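Local coordinates for protein histone acetyltransferase (PDB 6IF4) that probably acetylates lysine side chains of histones with acetyl-CoA as a MYST-family enzyme, the part here being its presumed Tudor (Tudor-knot) domain of SH3-like fold, at residues F4-K9 against Q24-D29; E16-A21 against A56-R61; L36-Y41 against D49-G54. All coordinates share one frame; numbering follows the deposited sequence.

Contact 1 (F4-K9 against Q24-D29)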
loop_
_atom_site.group_PDB
_atom_site.type_symbol
_atom_site.label_atom_id
_atom_site.label_comp_id
_atom_site.label_asym_id
_atom_site.label_seq_id
_atom_site.Cartn_x
_atom_site.Cartn_y
_atom_site.Cartn_z
ATOM N N PHE B 4 -8.378 2.651 2.208
ATOM C CA PHE B 4 -7.254 2.813 3.110
ATOM C C PHE B 4 -6.840 4.280 3.146
ATOM O O PHE B 4 -7.061 5.033 2.191
ATOM C CB PHE B 4 -6.080 1.930 2.681
ATOM C CG PHE B 4 -6.435 0.480 2.485
ATOM C CD1 PHE B 4 -6.426 -0.405 3.553
ATOM C CD2 PHE B 4 -6.755 -0.004 1.228
ATOM C CE1 PHE B 4 -6.743 -1.742 3.370
ATOM C CE2 PHE B 4 -7.070 -1.338 1.038
ATOM C CZ PHE B 4 -7.065 -2.208 2.111
ATOM N N GLU B 5 -6.210 4.679 4.252
ATOM C CA GLU B 5 -5.857 6.069 4.492
ATOM C C GLU B 5 -4.357 6.210 4.729
ATOM O O GLU B 5 -3.665 5.250 5.078
ATOM C CB GLU B 5 -6.630 6.641 5.690
ATOM C CG GLU B 5 -8.056 6.136 5.795
ATOM C CD GLU B 5 -9.010 7.179 6.342
ATOM O OE1 GLU B 5 -9.273 8.176 5.639
ATOM O OE2 GLU B 5 -9.504 6.997 7.476
ATOM N N VAL B 6 -3.859 7.432 4.517
ATOM C CA VAL B 6 -2.458 7.725 4.793
ATOM C C VAL B 6 -2.180 7.491 6.270
ATOM O O VAL B 6 -2.959 7.909 7.137
ATOM C CB VAL B 6 -2.128 9.166 4.373
ATOM C CG1 VAL B 6 -0.737 9.562 4.849
ATOM C CG2 VAL B 6 -2.244 9.320 2.862
ATOM N N ARG B 7 -1.071 6.802 6.556
ATOM C CA ARG B 7 -0.554 6.407 7.872
ATOM C C ARG B 7 -1.238 5.143 8.392
ATOM O O ARG B 7 -0.880 4.670 9.475
ATOM C CB ARG B 7 -0.662 7.507 8.943
ATOM C CG ARG B 7 0.064 8.814 8.622
ATOM C CD ARG B 7 1.370 8.599 7.859
ATOM N NE ARG B 7 2.314 7.752 8.583
ATOM C CZ ARG B 7 3.516 7.415 8.128
ATOM N NH1 ARG B 7 3.929 7.855 6.947
ATOM N NH2 ARG B 7 4.307 6.636 8.853
ATOM N N GLN B 8 -2.208 4.584 7.674
ATOM C CA GLN B 8 -2.851 3.357 8.124
ATOM C C GLN B 8 -1.887 2.178 8.042
ATOM O O GLN B 8 -1.174 2.002 7.052
ATOM C CB GLN B 8 -4.092 3.069 7.282
ATOM C CG GLN B 8 -4.832 1.800 7.670
ATOM C CD GLN B 8 -6.166 1.676 6.973
ATOM O OE1 GLN B 8 -6.595 2.587 6.266
ATOM N NE2 GLN B 8 -6.833 0.544 7.166
ATOM N N LYS B 9 -1.877 1.360 9.091
ATOM C CA LYS B 9 -1.121 0.117 9.077
ATOM C C LYS B 9 -1.864 -0.925 8.253
ATOM O O LYS B 9 -3.067 -1.140 8.443
ATOM C CB LYS B 9 -0.900 -0.391 10.499
ATOM C CG LYS B 9 -0.529 0.699 11.489
ATOM C CD LYS B 9 0.250 0.133 12.654
ATOM C CE LYS B 9 0.957 1.240 13.421
ATOM N NZ LYS B 9 1.849 2.029 12.532
ATOM N N GLN B 24 1.930 5.571 2.721
ATOM C CA GLN B 24 2.583 6.870 2.752
ATOM C C GLN B 24 1.801 7.935 2.019
ATOM O O GLN B 24 1.824 9.102 2.428
ATOM C CB GLN B 24 3.962 6.783 2.097
ATOM C CG GLN B 24 5.012 6.014 2.869
ATOM C CD GLN B 24 6.383 6.640 2.720
ATOM O OE1 GLN B 24 7.262 6.457 3.568
ATOM N NE2 GLN B 24 6.564 7.411 1.652
ATOM N N GLU B 25 1.085 7.551 0.966
ATOM C CA GLU B 25 0.403 8.499 0.104
ATOM C C GLU B 25 -0.769 7.795 -0.554
ATOM O O GLU B 25 -0.760 6.575 -0.732
ATOM C CB GLU B 25 1.330 9.059 -0.989
ATOM C CG GLU B 25 2.482 9.914 -0.502
ATOM C CD GLU B 25 2.027 11.244 0.061
ATOM O OE1 GLU B 25 0.895 11.669 -0.253
ATOM O OE2 GLU B 25 2.804 11.866 0.815
ATOM N N VAL B 26 -1.783 8.578 -0.898
ATOM C CA VAL B 26 -2.924 8.111 -1.669
ATOM C C VAL B 26 -3.042 9.004 -2.894
ATOM O O VAL B 26 -2.848 10.222 -2.804
ATOM C CB VAL B 26 -4.221 8.136 -0.833
ATOM C CG1 VAL B 26 -5.427 7.778 -1.689
ATOM C CG2 VAL B 26 -4.106 7.186 0.350
ATOM N N ALA B 27 -3.354 8.403 -4.039
ATOM C CA ALA B 27 -3.507 9.168 -5.263
ATOM C C ALA B 27 -4.541 8.490 -6.146
ATOM O O ALA B 27 -4.612 7.259 -6.206
ATOM C CB ALA B 27 -2.180 9.297 -6.020
ATOM N N HIS B 28 -5.361 9.310 -6.785
ATOM C CA HIS B 28 -6.394 8.804 -7.711
ATOM C C HIS B 28 -5.784 8.699 -9.113
ATOM O O HIS B 28 -5.252 9.668 -9.560
ATOM C CB HIS B 28 -7.625 9.727 -7.719
ATOM C CG HIS B 28 -8.094 10.207 -6.389
ATOM N ND1 HIS B 28 -9.333 9.874 -5.891
ATOM C CD2 HIS B 28 -7.521 11.005 -5.458
ATOM C CE1 HIS B 28 -9.488 10.411 -4.701
ATOM N NE2 HIS B 28 -8.409 11.108 -4.420
ATOM N N ASP B 29 -5.732 7.510 -9.686
ATOM C CA ASP B 29 -5.317 7.265 -11.062
ATOM C C ASP B 29 -6.418 7.803 -11.967
ATOM O O ASP B 29 -7.526 7.256 -11.995
ATOM C CB ASP B 29 -5.061 5.778 -11.279
ATOM C CG ASP B 29 -4.476 5.464 -12.637
ATOM O OD1 ASP B 29 -3.754 6.302 -13.221
ATOM O OD2 ASP B 29 -4.742 4.342 -13.112
HETATM O O HOH W 1 2.941 9.792 4.839
#
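Residues 4-6 run at 123° to residues 24-26 of the long strand 18-28, so these two short runs cross instead of pairing, and the closest CA atoms, those of Val6 and Gln24, stay 5.5 Å apart. In the SH3-like barrel of this Tudor-knot domain, the contact lays the loop that leads into strand 9-13 over the strand where it carries a classic beta bulge, with Gln24 and Glu25 both facing Tyr38 of the next strand. The loop itself folds as a type II beta turn from Glu5 to Gln8, closed by the backbone bond from Gln8 N to Glu5 O. The side chain of Gln8 closes it a second time: with CG anti to the backbone N, the chain runs straight (chi1 180°), and Gln8 OE1 at its end accepts the N-H of Glu5 at 2.9 Å, in the plane of its own carboxamide carbonyl. Just outside this contact, the ring of Phe4 meets Tyr37 edge-to-face and touches Leu57, and the backbones of Arg7 and Gln8 hydrogen-bond to Ile23.

Val6 carries most of the contact across the segments, straddling the bulge with its two methyls. Val6 CG1, anti to the backbone N, rests 3.6 Å from Gln24 O, whereas Val6 CG2 reaches further along the strand and meets Val26 CG2 at 3.8 Å, the two side chains crossing obliquely. That same Val26 methyl, CG2, lies 4.1 Å from Phe4 O, so it touches both ends of the short run 4-6. Polar linkage to residues 24-29 is indirect. The guanidinium of Arg7 comes nearer the strand, and a water in its plane accepts from Arg7 NH1 at 3.0 Å while donating to Gln24 O at 2.7 Å.

Contact 2 (E16-A21 against A56-R61)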
loop_
_atom_site.group_PDB
_atom_site.type_symbol
_atom_site.label_atom_id
_atom_site.label_comp_id
_atom_site.label_asym_id
_atom_site.label_seq_id
_atom_site.Cartn_x
_atom_site.Cartn_y
_atom_site.Cartn_z
ATOM N N GLU B 16 4.630 -12.006 -3.841
ATOM C CA GLU B 16 3.656 -13.022 -3.441
ATOM C C GLU B 16 3.697 -13.327 -1.943
ATOM O O GLU B 16 3.276 -14.403 -1.508
ATOM C CB GLU B 16 3.818 -14.317 -4.244
ATOM C CG GLU B 16 4.060 -14.179 -5.754
ATOM C CD GLU B 16 5.532 -14.218 -6.137
ATOM O OE1 GLU B 16 6.146 -15.295 -6.023
ATOM O OE2 GLU B 16 6.059 -13.185 -6.614
ATOM N N THR B 17 4.159 -12.382 -1.127
ATOM C CA THR B 17 4.170 -12.560 0.318
ATOM C C THR B 17 3.659 -11.297 0.998
ATOM O O THR B 17 4.007 -10.183 0.595
ATOM C CB THR B 17 5.580 -12.908 0.823
ATOM O OG1 THR B 17 6.008 -14.135 0.222
ATOM C CG2 THR B 17 5.583 -13.083 2.334
ATOM N N PHE B 18 2.835 -11.474 2.029
ATOM C CA PHE B 18 2.283 -10.341 2.757
ATOM C C PHE B 18 3.283 -9.866 3.803
ATOM O O PHE B 18 3.777 -10.663 4.607
ATOM C CB PHE B 18 0.962 -10.722 3.425
ATOM C CG PHE B 18 -0.248 -10.406 2.598
ATOM C CD1 PHE B 18 -0.568 -9.092 2.292
ATOM C CD2 PHE B 18 -1.070 -11.418 2.129
ATOM C CE1 PHE B 18 -1.682 -8.794 1.533
ATOM C CE2 PHE B 18 -2.186 -11.127 1.367
ATOM C CZ PHE B 18 -2.492 -9.811 1.069
ATOM N N HIS B 19 3.575 -8.568 3.796
ATOM C CA HIS B 19 4.483 -7.960 4.757
ATOM C C HIS B 19 3.797 -6.778 5.421
ATOM O O HIS B 19 3.016 -6.067 4.782
ATOM C CB HIS B 19 5.783 -7.508 4.091
ATOM C CG HIS B 19 6.640 -8.638 3.617
ATOM N ND1 HIS B 19 7.540 -9.285 4.437
ATOM C CD2 HIS B 19 6.729 -9.245 2.410
ATOM C CE1 HIS B 19 8.148 -10.238 3.755
ATOM N NE2 HIS B 19 7.676 -10.234 2.521
ATOM N N ALA B 20 4.083 -6.578 6.707
ATOM C CA ALA B 20 3.603 -5.386 7.392
ATOM C C ALA B 20 4.080 -4.136 6.663
ATOM O O ALA B 20 5.235 -4.046 6.237
ATOM C CB ALA B 20 4.087 -5.372 8.841
ATOM N N ALA B 21 3.177 -3.172 6.503
ATOM C CA ALA B 21 3.481 -1.965 5.752
ATOM C C ALA B 21 2.650 -0.811 6.295
ATOM O O ALA B 21 1.794 -0.983 7.167
ATOM C CB ALA B 21 3.232 -2.176 4.254
ATOM N N ALA B 56 -3.909 -5.419 -3.493
ATOM C CA ALA B 56 -2.678 -5.935 -2.916
ATOM C C ALA B 56 -2.575 -5.684 -1.418
ATOM O O ALA B 56 -1.565 -6.055 -0.812
ATOM C CB ALA B 56 -1.464 -5.322 -3.622
ATOM N N LEU B 57 -3.596 -5.088 -0.805
ATOM C CA LEU B 57 -3.523 -4.643 0.577
ATOM C C LEU B 57 -4.557 -5.351 1.443
ATOM O O LEU B 57 -5.608 -5.791 0.972
ATOM C CB LEU B 57 -3.736 -3.124 0.686
ATOM C CG LEU B 57 -2.812 -2.217 -0.126
ATOM C CD1 LEU B 57 -3.154 -0.757 0.128
ATOM C CD2 LEU B 57 -1.360 -2.493 0.209
ATOM N N ARG B 58 -4.242 -5.424 2.735
ATOM C CA ARG B 58 -5.137 -5.929 3.760
ATOM C C ARG B 58 -5.017 -5.026 4.975
ATOM O O ARG B 58 -3.946 -4.486 5.253
ATOM C CB ARG B 58 -4.793 -7.367 4.185
ATOM C CG ARG B 58 -5.027 -8.433 3.144
ATOM C CD ARG B 58 -5.077 -9.810 3.795
ATOM N NE ARG B 58 -3.844 -10.159 4.497
ATOM C CZ ARG B 58 -3.722 -10.222 5.821
ATOM N NH1 ARG B 58 -4.756 -9.942 6.603
ATOM N NH2 ARG B 58 -2.562 -10.560 6.365
ATOM N N GLU B 59 -6.121 -4.866 5.699
ATOM C CA GLU B 59 -6.059 -4.191 6.987
ATOM C C GLU B 59 -5.114 -4.946 7.911
ATOM O O GLU B 59 -4.960 -6.166 7.816
ATOM C CB GLU B 59 -7.446 -4.111 7.627
ATOM C CG GLU B 59 -8.369 -3.056 7.052
ATOM C CD GLU B 59 -9.710 -3.026 7.762
ATOM O OE1 GLU B 59 -10.666 -2.445 7.205
ATOM O OE2 GLU B 59 -9.810 -3.586 8.876
ATOM N N ARG B 60 -4.477 -4.204 8.808
ATOM C CA ARG B 60 -3.561 -4.788 9.807
ATOM C C ARG B 60 -3.911 -4.225 11.192
ATOM O O ARG B 60 -3.739 -3.050 11.404
ATOM C CB ARG B 60 -2.097 -4.560 9.424
ATOM C CG ARG B 60 -1.082 -4.975 10.479
ATOM C CD ARG B 60 0.385 -4.946 10.095
ATOM N NE ARG B 60 0.945 -3.701 9.647
ATOM C CZ ARG B 60 1.691 -2.885 10.374
ATOM N NH1 ARG B 60 1.964 -3.192 11.618
ATOM N NH2 ARG B 60 2.155 -1.764 9.866
ATOM N N ARG B 61 -4.439 -5.074 12.063
ATOM C CA ARG B 61 -4.764 -4.697 13.471
ATOM C C ARG B 61 -5.061 -5.971 14.244
ATOM O O ARG B 61 -6.199 -6.416 14.091
ATOM C CB ARG B 61 -6.021 -3.838 13.560
#
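The C-terminal strand 57-59 and the residues after it pass across the first half of strand 18-28, at the side of the barrel where both strands flank strand 9-13. Their directions differ by 66°, and CA atoms come no nearer than 7.6 Å, between Ala20 and Arg60, so side chains span the gap.

Phe18 and Arg58 make the outer half of the contact. Arg58 CG sits anti to the carbonyl carbon, and a bend at chi3 folds the rest of the chain over one face of the Phe18 ring. Arg58 NE lies above the centre of that face, and Arg58 CZ is 4.6 Å from the Phe18 ring centroid, almost exactly on the ring normal, which makes a cation-pi interaction. The guanidinium nevertheless stands on edge, its plane 86° from that of the ring, so it does not stack flat. Arg58 CD adds an off-centre CH-pi contact, and Arg58 CG touches Phe18 CZ at 3.6 Å. Farther round the ring, Phe18 CE1 approaches Ala56 O at 3.6 Å.

In this SH3-like fold, strand 9-13 lies between the two strands in the sheet, pairing with both, and Arg60, just past the end of strand 57-59, reaches back to strands 9-13 and 18-28. Its CG is anti to the backbone N, and a bend at chi3 lays one guanidinium face over the methyl of Ala20, with Ala20 CB 3.6 Å from Arg60 NE. Arg60 NH2 donates a nearly straight bond (172°) to Ala21 O at 2.8 Å. The acceptor lies in the guanidinium plane, although the donor stands well above the carbonyl plane of Ala21. Arg60 NE is used as well, bonding to Val10 O, so two carbonyls on adjacent strands fix the rotation of the group.

Contact 3 (L36-Y41 against D49-G54)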
loop_
_atom_site.group_PDB
_atom_site.type_symbol
_atom_site.label_atom_id
_atom_site.label_comp_id
_atom_site.label_asym_id
_atom_site.label_seq_id
_atom_site.Cartn_x
_atom_site.Cartn_y
_atom_site.Cartn_z
ATOM N N LEU B 36 -4.764 4.479 -5.809
ATOM C CA LEU B 36 -3.471 3.777 -5.680
ATOM C C LEU B 36 -2.786 4.305 -4.416
ATOM O O LEU B 36 -2.902 5.460 -4.107
ATOM C CB LEU B 36 -2.599 3.973 -6.911
ATOM C CG LEU B 36 -3.204 3.460 -8.205
ATOM C CD1 LEU B 36 -2.300 3.737 -9.377
ATOM C CD2 LEU B 36 -3.530 2.009 -8.093
ATOM N N TYR B 37 -2.078 3.416 -3.763
ATOM C CA TYR B 37 -1.466 3.692 -2.474
ATOM C C TYR B 37 0.037 3.499 -2.577
ATOM O O TYR B 37 0.501 2.472 -3.078
ATOM C CB TYR B 37 -2.054 2.778 -1.396
ATOM C CG TYR B 37 -3.570 2.762 -1.383
ATOM C CD1 TYR B 37 -4.288 3.707 -0.663
ATOM C CD2 TYR B 37 -4.282 1.811 -2.108
ATOM C CE1 TYR B 37 -5.668 3.702 -0.656
ATOM C CE2 TYR B 37 -5.663 1.798 -2.106
ATOM C CZ TYR B 37 -6.351 2.745 -1.376
ATOM O OH TYR B 37 -7.725 2.741 -1.370
ATOM N N TYR B 38 0.789 4.487 -2.104
ATOM C CA TYR B 38 2.239 4.380 -2.020
ATOM C C TYR B 38 2.555 3.784 -0.658
ATOM O O TYR B 38 2.415 4.455 0.369
ATOM C CB TYR B 38 2.904 5.742 -2.193
ATOM C CG TYR B 38 4.386 5.656 -2.468
ATOM C CD1 TYR B 38 4.861 5.036 -3.616
ATOM C CD2 TYR B 38 5.310 6.187 -1.579
ATOM C CE1 TYR B 38 6.216 4.952 -3.874
ATOM C CE2 TYR B 38 6.667 6.107 -1.827
ATOM C CZ TYR B 38 7.114 5.488 -2.977
ATOM O OH TYR B 38 8.463 5.405 -3.229
ATOM N N VAL B 39 2.965 2.524 -0.646
ATOM C CA VAL B 39 3.146 1.786 0.595
ATOM C C VAL B 39 4.625 1.736 0.929
ATOM O O VAL B 39 5.484 1.679 0.038
ATOM C CB VAL B 39 2.539 0.370 0.501
ATOM C CG1 VAL B 39 1.178 0.420 -0.184
ATOM C CG2 VAL B 39 3.471 -0.590 -0.221
ATOM N N HIS B 40 4.928 1.802 2.218
ATOM C CA HIS B 40 6.270 1.572 2.724
ATOM C C HIS B 40 6.256 0.300 3.555
ATOM O O HIS B 40 5.444 0.167 4.478
ATOM C CB HIS B 40 6.759 2.756 3.563
ATOM C CG HIS B 40 8.013 2.471 4.332
ATOM N ND1 HIS B 40 9.226 2.245 3.719
ATOM C CD2 HIS B 40 8.242 2.377 5.664
ATOM C CE1 HIS B 40 10.148 2.018 4.637
ATOM N NE2 HIS B 40 9.578 2.094 5.826
ATOM N N TYR B 41 7.136 -0.637 3.219
ATOM C CA TYR B 41 7.240 -1.870 3.982
ATOM C C TYR B 41 8.015 -1.562 5.251
ATOM O O TYR B 41 9.131 -1.034 5.205
ATOM C CB TYR B 41 7.911 -2.971 3.170
ATOM C CG TYR B 41 7.123 -3.325 1.939
ATOM C CD1 TYR B 41 6.125 -4.294 1.980
ATOM C CD2 TYR B 41 7.361 -2.674 0.737
ATOM C CE1 TYR B 41 5.397 -4.608 0.850
ATOM C CE2 TYR B 41 6.640 -2.978 -0.388
ATOM C CZ TYR B 41 5.662 -3.945 -0.330
ATOM O OH TYR B 41 4.950 -4.243 -1.464
ATOM N N ASP B 49 9.717 0.765 -1.434
ATOM C CA ASP B 49 8.430 1.476 -1.502
ATOM C C ASP B 49 7.848 1.385 -2.915
ATOM O O ASP B 49 8.586 1.502 -3.882
ATOM C CB ASP B 49 8.558 2.927 -1.109
ATOM C CG ASP B 49 9.034 3.148 0.307
ATOM O OD1 ASP B 49 9.204 2.213 1.018
ATOM O OD2 ASP B 49 9.170 4.247 0.644
ATOM N N ARG B 50 6.538 1.255 -2.986
ATOM C CA ARG B 50 5.918 1.177 -4.315
ATOM C C ARG B 50 4.440 1.531 -4.297
ATOM O O ARG B 50 3.842 1.543 -3.285
ATOM C CB ARG B 50 6.018 -0.232 -4.891
ATOM C CG ARG B 50 5.595 -1.343 -3.970
ATOM C CD ARG B 50 6.094 -2.652 -4.557
ATOM N NE ARG B 50 7.477 -2.766 -4.168
ATOM C CZ ARG B 50 8.418 -3.443 -4.773
ATOM N NH1 ARG B 50 8.178 -4.104 -5.879
ATOM N NH2 ARG B 50 9.623 -3.455 -4.265
ATOM N N TRP B 51 3.965 1.846 -5.479
ATOM C CA TRP B 51 2.547 2.109 -5.674
ATOM C C TRP B 51 1.810 0.790 -5.875
ATOM O O TRP B 51 2.228 -0.044 -6.683
ATOM C CB TRP B 51 2.332 3.026 -6.876
ATOM C CG TRP B 51 2.780 4.432 -6.646
ATOM C CD1 TRP B 51 3.974 4.980 -7.009
ATOM C CD2 TRP B 51 2.039 5.473 -5.999
ATOM N NE1 TRP B 51 4.023 6.297 -6.630
ATOM C CE2 TRP B 51 2.848 6.626 -6.006
ATOM C CE3 TRP B 51 0.770 5.543 -5.413
ATOM C CZ2 TRP B 51 2.431 7.835 -5.452
ATOM C CZ3 TRP B 51 0.358 6.743 -4.863
ATOM C CH2 TRP B 51 1.187 7.872 -4.885
ATOM N N LEU B 52 0.718 0.597 -5.144
ATOM C CA LEU B 52 -0.054 -0.635 -5.248
ATOM C C LEU B 52 -1.529 -0.329 -5.272
ATOM O O LEU B 52 -1.984 0.659 -4.669
ATOM C CB LEU B 52 0.248 -1.590 -4.082
ATOM C CG LEU B 52 1.682 -2.103 -3.969
ATOM C CD1 LEU B 52 1.881 -2.856 -2.661
ATOM C CD2 LEU B 52 2.023 -2.983 -5.162
ATOM N N PRO B 53 -2.334 -1.139 -5.961
ATOM C CA PRO B 53 -3.784 -1.023 -5.873
ATOM C C PRO B 53 -4.294 -1.641 -4.575
ATOM O O PRO B 53 -3.571 -2.331 -3.854
ATOM C CB PRO B 53 -4.275 -1.802 -7.092
ATOM C CG PRO B 53 -3.236 -2.858 -7.272
ATOM C CD PRO B 53 -1.924 -2.223 -6.880
ATOM N N GLY B 54 -5.571 -1.377 -4.287
ATOM C CA GLY B 54 -6.167 -1.912 -3.074
ATOM C C GLY B 54 -6.184 -3.429 -3.031
ATOM O O GLY B 54 -6.177 -4.020 -1.948
HETATM O O HOH W 2 10.020 6.092 -1.239
HETATM O O HOH W 3 9.666 -0.460 1.685
#
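One face of the Trp51 indole carries Tyr38: Tyr38 CB stands over the six-membered ring, 3.6 Å from the centroid in a CH-pi contact, and Tyr38 CD1 comes within 3.4 Å of Trp51 NE1. The Tyr38 ring is tilted 47° to the indole, neither stacked on it nor edge-to-face. Leu36 O lies at the indole edge. Gly54 N borders the Tyr37 ring edge, and Asp49 OD1 lies in the plane of the His40 ring, accepting from His40 ND1 at 2.7 Å through its syn lone pair. This could favour protonation of the imidazole. One water joins Asp49 OD2 to Tyr38 OH; another links Asp49 OD1 to Tyr41 N.

The backbones form an antiparallel beta hairpin in which Tyr37-Leu52 and Val39-Arg50 are hydrogen-bonded pairs and Tyr38-Trp51 a non-hydrogen-bonded one. On the other side of the sheet from Trp51, Leu52 CD1 meets Val39 CG2 at 3.7 Å and, tip to tip, Tyr41 OH, which hydrogen-bonds to Thr13 O. In the SH3-like sheet, strand 50-53 is one of the two outermost strands, strand 35-41 pairs on its other side with strand 18-28, and Leu57 of strand 57-59 packs on Tyr37 and Val39.

How the contacts relate
From the N terminus, the chain enters at 4-9, forms strand 9-13 and turns into strand 18-28, on whose far part contact 1 closes the first loop. Segment 16-21, which runs into the start of that strand, opens contact 2 before contact 1 has closed, so the two cross; contact 2 closes only at 56-61. Within that long excursion lies contact 3, the hairpin of strands 35-41 and 50-53, which starts after contact 1 is complete. Direct touches join them: Gln8 packs on Glu59, Lys9 on Arg60, Val26 on Tyr37 and His19 on Tyr41, while Ala27 O and Leu36 N probably hydrogen-bond. Together they bring N-terminal loop, central strands and C-terminal strand into one small barrel.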